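Local structure of secreted protein (Kutzneria albida DSM 43870, 5M6Q) at residues His87-Val97 and Val109-Ala120. The protein probably catalyses protein cross-linking as a microbial transglutaminase, joining glutamine side chains to amines. Numbering follows the deposited sequence.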
ATOM      1  N   HIS A  87     -15.006 -15.456   8.028  1.00 32.45           N
ATOM      2  CA  HIS A  87     -16.165 -14.564   7.956  0.50 33.83           C
ATOM      3  C   HIS A  87     -16.572 -14.024   9.336  1.00 33.06           C
ATOM      4  O   HIS A  87     -17.708 -14.209   9.769  1.00 34.78           O
ATOM      5  CB  HIS A  87     -17.349 -15.292   7.300  0.50 34.38           C
ATOM      6  CG  HIS A  87     -18.503 -14.400   6.951  0.50 37.74           C
ATOM      7  ND1 HIS A  87     -19.712 -14.890   6.500  0.50 40.23           N
ATOM      8  CD2 HIS A  87     -18.635 -13.052   6.983  0.50 37.78           C
ATOM      9  CE1 HIS A  87     -20.537 -13.884   6.271  0.50 37.04           C
ATOM     10  NE2 HIS A  87     -19.909 -12.759   6.557  0.50 39.73           N
ATOM     11  N   PRO A  88     -15.648 -13.349  10.040  1.00 29.39           N
ATOM     12  CA  PRO A  88     -16.058 -12.798  11.338  1.00 25.72           C
ATOM     13  C   PRO A  88     -16.895 -11.517  11.243  1.00 29.31           C
ATOM     14  O   PRO A  88     -16.799 -10.778  10.259  1.00 27.50           O
ATOM     15  CB  PRO A  88     -14.722 -12.500  12.019  1.00 26.54           C
ATOM     16  CG  PRO A  88     -13.810 -12.197  10.896  1.00 28.59           C
ATOM     17  CD  PRO A  88     -14.212 -13.130   9.785  1.00 28.91           C
ATOM     18  N   SER A  89     -17.725 -11.278  12.256  1.00 28.25           N
ATOM     19  CA  SER A  89     -18.325  -9.967  12.479  1.00 30.57           C
ATOM     20  C   SER A  89     -17.235  -9.072  13.045  1.00 27.65           C
ATOM     21  O   SER A  89     -16.221  -9.585  13.510  1.00 28.40           O
ATOM     22  CB  SER A  89     -19.509 -10.055  13.452  1.00 31.45           C
ATOM     23  OG  SER A  89     -19.055 -10.280  14.775  1.00 28.10           O
ATOM     24  N   PRO A  90     -17.425  -7.737  13.012  1.00 30.29           N
ATOM     25  CA  PRO A  90     -16.402  -6.878  13.621  1.00 26.45           C
ATOM     26  C   PRO A  90     -15.997  -7.294  15.034  1.00 29.04           C
ATOM     27  O   PRO A  90     -14.806  -7.288  15.332  1.00 28.63           O
ATOM     28  CB  PRO A  90     -17.068  -5.503  13.624  1.00 27.29           C
ATOM     29  CG  PRO A  90     -17.945  -5.533  12.399  1.00 29.57           C
ATOM     30  CD  PRO A  90     -18.440  -6.954  12.280  1.00 29.04           C
ATOM     31  N   ALA A  91     -16.947  -7.673  15.884  1.00 29.18           N
ATOM     32  CA  ALA A  91     -16.604  -8.069  17.255  1.00 26.63           C
ATOM     33  C   ALA A  91     -15.782  -9.371  17.290  1.00 30.16           C
ATOM     34  O   ALA A  91     -14.877  -9.534  18.124  1.00 29.42           O
ATOM     35  CB  ALA A  91     -17.882  -8.214  18.107  1.00 23.69           C
ATOM     36  N   GLN A  92     -16.086 -10.289  16.379  1.00 23.69           N
ATOM     37  CA  GLN A  92     -15.364 -11.559  16.317  1.00 30.80           C
ATOM     38  C   GLN A  92     -13.949 -11.347  15.802  1.00 26.82           C
ATOM     39  O   GLN A  92     -13.023 -12.058  16.175  1.00 28.03           O
ATOM     40  CB  GLN A  92     -16.098 -12.563  15.433  1.00 30.10           C
ATOM     41  CG  GLN A  92     -17.288 -13.223  16.114  1.00 31.83           C
ATOM     42  CD  GLN A  92     -18.101 -14.057  15.146  1.00 36.43           C
ATOM     43  OE1 GLN A  92     -18.233 -13.709  13.972  1.00 28.80           O
ATOM     44  NE2 GLN A  92     -18.651 -15.167  15.632  1.00 35.09           N
ATOM     45  N   TYR A  93     -13.797 -10.361  14.931  1.00 28.03           N
ATOM     46  CA  TYR A  93     -12.492 -10.001  14.395  1.00 26.01           C
ATOM     47  C   TYR A  93     -11.600  -9.450  15.522  1.00 23.30           C
ATOM     48  O   TYR A  93     -10.425  -9.804  15.643  1.00 27.04           O
ATOM     49  CB  TYR A  93     -12.680  -8.992  13.249  1.00 25.11           C
ATOM     50  CG  TYR A  93     -11.434  -8.263  12.795  1.00 30.52           C
ATOM     51  CD1 TYR A  93     -11.045  -7.070  13.394  1.00 20.43           C
ATOM     52  CD2 TYR A  93     -10.658  -8.757  11.752  1.00 24.97           C
ATOM     53  CE1 TYR A  93      -9.922  -6.393  12.974  1.00 23.05           C
ATOM     54  CE2 TYR A  93      -9.530  -8.085  11.321  1.00 28.78           C
ATOM     55  CZ  TYR A  93      -9.164  -6.904  11.942  1.00 27.35           C
ATOM     56  OH  TYR A  93      -8.052  -6.227  11.528  1.00 26.63           O
ATOM     57  N   GLU A  94     -12.173  -8.604  16.369  1.00 23.56           N
ATOM     58  CA  GLU A  94     -11.412  -8.004  17.453  1.00 24.66           C
ATOM     59  C   GLU A  94     -10.927  -9.096  18.401  1.00 31.22           C
ATOM     60  O   GLU A  94      -9.775  -9.092  18.827  1.00 31.21           O
ATOM     61  CB  GLU A  94     -12.253  -6.962  18.206  1.00 25.79           C
ATOM     62  CG  GLU A  94     -11.489  -6.235  19.284  1.00 31.80           C
ATOM     63  CD  GLU A  94     -12.254  -5.050  19.864  1.00 46.24           C
ATOM     64  OE1 GLU A  94     -13.266  -4.618  19.260  1.00 46.88           O
ATOM     65  OE2 GLU A  94     -11.838  -4.549  20.931  1.00 49.75           O
ATOM     66  N   ALA A  95     -11.804 -10.044  18.710  1.00 25.73           N
ATOM     67  CA  ALA A  95     -11.423 -11.148  19.580  1.00 30.12           C
ATOM     68  C   ALA A  95     -10.341 -12.025  18.944  1.00 28.53           C
ATOM     69  O   ALA A  95      -9.415 -12.448  19.619  1.00 32.60           O
ATOM     70  CB  ALA A  95     -12.647 -11.977  19.941  1.00 30.48           C
ATOM     71  N   ALA A  96     -10.448 -12.280  17.645  1.00 25.81           N
ATOM     72  CA  ALA A  96      -9.491 -13.140  16.951  1.00 26.55           C
ATOM     73  C   ALA A  96      -8.114 -12.490  16.892  1.00 29.03           C
ATOM     74  O   ALA A  96      -7.079 -13.136  17.094  1.00 31.49           O
ATOM     75  CB  ALA A  96      -9.989 -13.454  15.549  1.00 26.45           C
ATOM     76  N   VAL A  97      -8.119 -11.196  16.621  1.00 25.64           N
ATOM     77  CA  VAL A  97      -6.903 -10.422  16.565  1.00 30.73           C
ATOM     78  C   VAL A  97      -6.170 -10.495  17.907  1.00 31.69           C
ATOM     79  O   VAL A  97      -4.944 -10.645  17.933  1.00 28.82           O
ATOM     80  CB  VAL A  97      -7.214  -8.971  16.142  1.00 27.65           C
ATOM     81  CG1 VAL A  97      -6.125  -8.017  16.608  1.00 31.63           C
ATOM     82  CG2 VAL A  97      -7.400  -8.919  14.625  1.00 26.87           C
ATOM     83  N   VAL A 109      -4.671  -2.616  14.610  1.00 22.20           N
ATOM     84  CA  VAL A 109      -5.212  -3.750  13.870  1.00 26.96           C
ATOM     85  C   VAL A 109      -6.735  -3.715  13.859  1.00 24.20           C
ATOM     86  O   VAL A 109      -7.365  -4.011  12.846  1.00 23.11           O
ATOM     87  CB  VAL A 109      -4.704  -5.082  14.452  1.00 27.76           C
ATOM     88  CG1 VAL A 109      -5.259  -6.246  13.644  1.00 25.41           C
ATOM     89  CG2 VAL A 109      -3.174  -5.092  14.465  1.00 25.55           C
ATOM     90  N   VAL A 110      -7.333  -3.340  14.985  1.00 25.38           N
ATOM     91  CA  VAL A 110      -8.789  -3.290  15.064  1.00 32.43           C
ATOM     92  C   VAL A 110      -9.314  -2.179  14.158  1.00 29.60           C
ATOM     93  O   VAL A 110     -10.259  -2.372  13.402  1.00 40.29           O
ATOM     94  CB  VAL A 110      -9.275  -3.104  16.524  1.00 34.41           C
ATOM     95  CG1 VAL A 110     -10.796  -2.989  16.559  1.00 30.98           C
ATOM     96  CG2 VAL A 110      -8.804  -4.267  17.394  1.00 32.72           C
ATOM     97  N   LYS A 111      -8.681  -1.022  14.220  1.00 33.15           N
ATOM     98  CA  LYS A 111      -9.043   0.111  13.378  1.00 36.40           C
ATOM     99  C   LYS A 111      -8.944  -0.211  11.873  1.00 37.01           C
ATOM    100  O   LYS A 111      -9.654   0.382  11.052  1.00 34.59           O
ATOM    101  CB  LYS A 111      -8.144   1.301  13.729  1.00 39.49           C
ATOM    102  CG  LYS A 111      -8.597   2.638  13.165  1.00 51.97           C
ATOM    103  CD  LYS A 111      -7.418   3.577  12.869  1.00 50.34           C
ATOM    104  CE  LYS A 111      -6.799   4.147  14.137  1.00 55.54           C
ATOM    105  NZ  LYS A 111      -5.798   5.231  13.850  1.00 57.55           N
ATOM    106  N   ALA A 112      -8.064  -1.149  11.514  1.00 33.66           N
ATOM    107  CA  ALA A 112      -7.788  -1.448  10.108  1.00 30.99           C
ATOM    108  C   ALA A 112      -8.981  -2.082   9.408  1.00 33.86           C
ATOM    109  O   ALA A 112      -9.133  -1.938   8.204  1.00 33.53           O
ATOM    110  CB  ALA A 112      -6.571  -2.353   9.981  1.00 26.57           C
ATOM    111  N   LEU A 113      -9.832  -2.776  10.160  1.00 27.84           N
ATOM    112  CA  LEU A 113     -11.035  -3.362   9.577  1.00 31.05           C
ATOM    113  C   LEU A 113     -12.096  -2.320   9.215  1.00 33.48           C
ATOM    114  O   LEU A 113     -12.496  -1.515  10.054  1.00 38.28           O
ATOM    115  CB  LEU A 113     -11.645  -4.376  10.541  1.00 28.44           C
ATOM    116  CG  LEU A 113     -12.858  -5.163  10.048  1.00 28.69           C
ATOM    117  CD1 LEU A 113     -12.427  -6.332   9.175  1.00 26.61           C
ATOM    118  CD2 LEU A 113     -13.672  -5.639  11.247  1.00 27.03           C
ATOM    119  N   PRO A 114     -12.564  -2.331   7.956  1.00 38.10           N
ATOM    120  CA  PRO A 114     -13.742  -1.513   7.652  1.00 38.36           C
ATOM    121  C   PRO A 114     -15.042  -2.214   8.059  1.00 36.63           C
ATOM    122  O   PRO A 114     -15.484  -3.113   7.359  1.00 37.38           O
ATOM    123  CB  PRO A 114     -13.662  -1.327   6.137  1.00 33.94           C
ATOM    124  CG  PRO A 114     -12.909  -2.538   5.652  1.00 35.70           C
ATOM    125  CD  PRO A 114     -11.939  -2.893   6.742  1.00 34.53           C
ATOM    126  N   SER A 115     -15.638  -1.791   9.170  1.00 37.09           N
ATOM    127  CA  SER A 115     -16.849  -2.421   9.721  1.00 41.94           C
ATOM    128  C   SER A 115     -18.028  -2.572   8.753  1.00 35.27           C
ATOM    129  O   SER A 115     -18.791  -3.527   8.857  1.00 40.49           O
ATOM    130  CB  SER A 115     -17.327  -1.636  10.942  1.00 44.04           C
ATOM    131  OG  SER A 115     -16.270  -1.500  11.872  1.00 59.92           O
ATOM    132  N   TRP A 116     -18.181  -1.643   7.817  1.00 32.18           N
ATOM    133  CA  TRP A 116     -19.347  -1.662   6.932  1.00 31.85           C
ATOM    134  C   TRP A 116     -19.213  -2.630   5.742  1.00 39.29           C
ATOM    135  O   TRP A 116     -20.186  -2.866   5.024  1.00 40.50           O
ATOM    136  CB  TRP A 116     -19.622  -0.257   6.415  1.00 33.53           C
ATOM    137  CG  TRP A 116     -18.555   0.216   5.508  1.00 34.39           C
ATOM    138  CD1 TRP A 116     -17.374   0.801   5.862  1.00 32.06           C
ATOM    139  CD2 TRP A 116     -18.552   0.132   4.081  1.00 34.74           C
ATOM    140  NE1 TRP A 116     -16.636   1.093   4.740  1.00 35.47           N
ATOM    141  CE2 TRP A 116     -17.337   0.691   3.632  1.00 32.81           C
ATOM    142  CE3 TRP A 116     -19.460  -0.360   3.136  1.00 36.45           C
ATOM    143  CZ2 TRP A 116     -17.008   0.775   2.279  1.00 37.95           C
ATOM    144  CZ3 TRP A 116     -19.134  -0.276   1.795  1.00 31.08           C
ATOM    145  CH2 TRP A 116     -17.918   0.284   1.377  1.00 32.63           C
ATOM    146  N   ILE A 117     -18.020  -3.180   5.521  1.00 27.80           N
ATOM    147  CA  ILE A 117     -17.851  -4.211   4.501  1.00 30.36           C
ATOM    148  C   ILE A 117     -17.852  -5.588   5.160  1.00 36.01           C
ATOM    149  O   ILE A 117     -17.071  -5.843   6.072  1.00 37.46           O
ATOM    150  CB  ILE A 117     -16.559  -3.994   3.688  1.00 32.05           C
ATOM    151  CG1 ILE A 117     -16.581  -2.620   3.014  1.00 33.06           C
ATOM    152  CG2 ILE A 117     -16.387  -5.090   2.636  1.00 25.64           C
ATOM    153  CD1 ILE A 117     -15.238  -2.213   2.409  1.00 31.58           C
ATOM    154  N   ASP A 118     -18.724  -6.479   4.709  1.00 33.73           N
ATOM    155  CA  ASP A 118     -18.743  -7.829   5.269  1.00 35.70           C
ATOM    156  C   ASP A 118     -17.398  -8.555   5.074  1.00 35.95           C
ATOM    157  O   ASP A 118     -16.797  -8.514   3.999  1.00 34.17           O
ATOM    158  CB  ASP A 118     -19.878  -8.635   4.653  1.00 36.61           C
ATOM    159  CG  ASP A 118     -19.935 -10.046   5.189  1.00 45.11           C
ATOM    160  OD1 ASP A 118     -20.239 -10.220   6.389  1.00 51.57           O
ATOM    161  OD2 ASP A 118     -19.664 -10.987   4.415  1.00 53.97           O
ATOM    162  N   SER A 119     -16.930  -9.229   6.114  1.00 31.31           N
ATOM    163  CA  SER A 119     -15.552  -9.715   6.126  1.00 38.49           C
ATOM    164  C   SER A 119     -15.285 -10.770   5.044  1.00 31.75           C
ATOM    165  O   SER A 119     -14.140 -10.985   4.666  1.00 30.35           O
ATOM    166  CB  SER A 119     -15.198 -10.275   7.509  1.00 28.84           C
ATOM    167  OG  SER A 119     -16.110 -11.294   7.878  1.00 33.92           O
ATOM    168  N   ALA A 120     -16.337 -11.404   4.536  1.00 32.14           N
ATOM    169  CA  ALA A 120     -16.192 -12.364   3.444  1.00 35.78           C
ATOM    170  C   ALA A 120     -15.777 -11.683   2.130  1.00 38.86           C
ATOM    171  O   ALA A 120     -15.278 -12.342   1.212  1.00 38.04           O
ATOM    172  CB  ALA A 120     -17.474 -13.128   3.248  1.00 32.65           C
TER
HETATM  173  O   HOH W   1     -18.169  -8.668   8.913  1.00 44.16           O
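Tyr93, on helix 90-99, and Leu113 form the apolar middle of a helix-to-loop contact at the edge of the fold, with polar bonds at the His87-Ser119 end. Leu113 CB sits over one face of the Tyr93 ring, 3.9 Å from its centroid, while Val97 CG2 covers the opposite face toward the rim. With CG anti to the backbone nitrogen (chi1 166°), the ring reaches across to 109-112, where Tyr93 OH donates to Val109 O at 2.7 Å, coming from above the carbonyl plane. A phenylalanine here would probably keep the ring packing but leave Val109 O without its hydroxyl partner. Farther along the helix, Val97 CG1 meets Val109 CG1 at 3.6 Å.

At the other end, Ser119 OG donates to Pro88 O at 2.5 Å, and a water bridges the same two residues, giving to Pro88 O and accepting from Ser119 N. Less certain, in one of two modelled conformers, His87 NE2 donates to Asp118 OD1 (2.6 Å), on the syn lone pair and in the imidazole plane, and Ala120 CB lies over one face of that ring. Leu80 of helix 70-84 and Phe221 of strand 214-223 also touch Tyr93. Ser89 and Gln92 form a capping box at the helix start, its Gln92 N to Ser89 OG bond weak. The N-capped helix packs on the chain leading into strand 122-131 of the antiparallel sheet.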